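Local coordinates for protein D-alanyl-D-alanine carboxypeptidase (Enterococcus faecalis V583, PDB 5ZHF) that cleaves the C-terminal D-alanine from peptidoglycan-derived pentapeptides, a zinc-dependent carboxypeptidase activity linked to vancomycin resistance, at residues Y161-L164 with R170-F173. Residues are numbered along the deposited sequence; the frame is centred on the assembly and turned at random.
Sequences YRWL and RFGF
The helix-to-strand turn that leads from helix 157-167 into edge strand 173-175 of the four-stranded antiparallel sheet, in the M15B peptidase fold, is bridged here by W163 on the helix and by F171 and R170 on the connection. The apolar meeting is between six-membered rings: CH2 of the W163 indole lies 4.1 Å from CE2 of F171. The two side chains cross at about a right angle. Their torsions explain the reach. CG of W163 stands anti to its own backbone N (chi1 -174°), which carries the indole along the helix toward the turn, whereas CG of F171 is anti to its carbonyl carbon (chi1 -50°) and brings the phenyl up to meet it. Both side chains also touch A83 of helix 74-86, so that helix packs against both helix 157-167, through W163, and the connection that follows it, through F171. The summed buried area of 75 Å² marks a small contact, made by the ends of side chains and not by the backbones.

Polar groups at its margin are held from outside. W163 NE1 hydrogen-bonds to D87 OD2, which restrains the indole's rotation, and N167 OD1 accepts a bond from R170 NH2. That terminal nitrogen approaches W163 CZ2 obliquely, at 4.4 Å. Beyond F171, G172 pairs through its backbone with V197 and G198, leading the chain into the strand. Within the turn the rim of the F171 ring, at CE2, lies 3.7 Å above the guanidinium plane of R170, offset toward the rim of that group, while R170 CB lies 3.9 Å above one face of the F171 phenyl, offset toward its rim.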
loop_
_atom_site.group_PDB
_atom_site.type_symbol
_atom_site.label_atom_id
_atom_site.label_comp_id
_atom_site.label_asym_id
_atom_site.label_seq_id
_atom_site.Cartn_x
_atom_site.Cartn_y
_atom_site.Cartn_z
ATOM N N TYR A 161 11.072 -6.754 2.729
ATOM C CA TYR A 161 10.945 -5.300 2.615
ATOM C C TYR A 161 12.110 -4.690 1.850
ATOM O O TYR A 161 11.918 -3.807 1.001
ATOM C CB TYR A 161 10.789 -4.618 3.978
ATOM C CG TYR A 161 9.626 -5.092 4.814
ATOM C CD1 TYR A 161 8.436 -5.561 4.232
ATOM C CD2 TYR A 161 9.685 -5.045 6.206
ATOM C CE1 TYR A 161 7.364 -5.962 5.002
ATOM C CE2 TYR A 161 8.621 -5.472 6.973
ATOM C CZ TYR A 161 7.459 -5.922 6.370
ATOM O OH TYR A 161 6.402 -6.345 7.143
ATOM N N ARG A 162 13.313 -5.194 2.109
ATOM C CA ARG A 162 14.493 -4.756 1.380
ATOM C C ARG A 162 14.407 -5.106 -0.104
ATOM O O ARG A 162 14.689 -4.258 -0.952
ATOM C CB ARG A 162 15.769 -5.319 2.010
ATOM C CG ARG A 162 17.026 -4.781 1.345
ATOM C CD ARG A 162 18.264 -5.328 2.010
ATOM N NE ARG A 162 18.337 -6.778 1.910
ATOM C CZ ARG A 162 19.338 -7.511 2.387
ATOM N NH1 ARG A 162 20.373 -6.929 2.997
ATOM N NH2 ARG A 162 19.308 -8.836 2.248
ATOM N N TRP A 163 13.984 -6.336 -0.429
ATOM C CA TRP A 163 13.872 -6.748 -1.806
ATOM C C TRP A 163 12.839 -5.882 -2.527
ATOM O O TRP A 163 13.063 -5.456 -3.669
ATOM C CB TRP A 163 13.518 -8.233 -1.922
ATOM C CG TRP A 163 13.547 -8.728 -3.338
ATOM C CD1 TRP A 163 14.596 -9.334 -3.972
ATOM C CD2 TRP A 163 12.497 -8.620 -4.313
ATOM N NE1 TRP A 163 14.265 -9.635 -5.259
ATOM C CE2 TRP A 163 12.992 -9.184 -5.510
ATOM C CE3 TRP A 163 11.182 -8.119 -4.289
ATOM C CZ2 TRP A 163 12.228 -9.268 -6.666
ATOM C CZ3 TRP A 163 10.428 -8.177 -5.458
ATOM C CH2 TRP A 163 10.951 -8.754 -6.622
ATOM N N LEU A 164 11.705 -5.641 -1.869
ATOM C CA LEU A 164 10.654 -4.834 -2.498
ATOM C C LEU A 164 11.167 -3.407 -2.779
ATOM O O LEU A 164 10.922 -2.838 -3.879
ATOM C CB LEU A 164 9.430 -4.779 -1.603
ATOM C CG LEU A 164 8.661 -6.086 -1.528
ATOM C CD1 LEU A 164 7.691 -6.063 -0.367
ATOM C CD2 LEU A 164 7.956 -6.433 -2.839
ATOM N N ARG A 170 10.263 -2.182 -11.007
ATOM C CA ARG A 170 10.391 -2.924 -12.255
ATOM C C ARG A 170 9.080 -3.620 -12.692
ATOM O O ARG A 170 8.920 -3.978 -13.859
ATOM C CB ARG A 170 11.554 -3.936 -12.140
ATOM C CG ARG A 170 12.909 -3.283 -11.886
ATOM C CD ARG A 170 14.099 -4.217 -12.085
ATOM N NE ARG A 170 14.131 -5.288 -11.085
ATOM C CZ ARG A 170 13.845 -6.576 -11.289
ATOM N NH1 ARG A 170 13.485 -7.023 -12.486
ATOM N NH2 ARG A 170 13.927 -7.446 -10.273
ATOM N N PHE A 171 8.148 -3.794 -11.750
ATOM C CA PHE A 171 6.847 -4.427 -11.960
ATOM C C PHE A 171 5.686 -3.466 -11.783
ATOM O O PHE A 171 4.526 -3.881 -11.789
ATOM C CB PHE A 171 6.715 -5.619 -11.015
ATOM C CG PHE A 171 7.897 -6.512 -11.083
ATOM C CD1 PHE A 171 8.001 -7.452 -12.090
ATOM C CD2 PHE A 171 8.942 -6.365 -10.188
ATOM C CE1 PHE A 171 9.140 -8.256 -12.202
ATOM C CE2 PHE A 171 10.071 -7.164 -10.294
ATOM C CZ PHE A 171 10.157 -8.122 -11.291
ATOM N N GLY A 172 5.996 -2.174 -11.683
ATOM C CA GLY A 172 4.978 -1.147 -11.628
ATOM C C GLY A 172 4.490 -0.779 -10.236
ATOM O O GLY A 172 3.496 -0.091 -10.110
ATOM N N PHE A 173 5.152 -1.269 -9.182
ATOM C CA PHE A 173 4.733 -0.966 -7.826
ATOM C C PHE A 173 5.736 -0.043 -7.127
ATOM O O PHE A 173 6.946 -0.181 -7.307
ATOM C CB PHE A 173 4.616 -2.259 -6.994
ATOM C CG PHE A 173 3.513 -3.163 -7.417
ATOM C CD1 PHE A 173 3.691 -4.051 -8.461
ATOM C CD2 PHE A 173 2.287 -3.157 -6.749
ATOM C CE1 PHE A 173 2.667 -4.905 -8.833
ATOM C CE2 PHE A 173 1.250 -4.004 -7.120
ATOM C CZ PHE A 173 1.454 -4.883 -8.165
#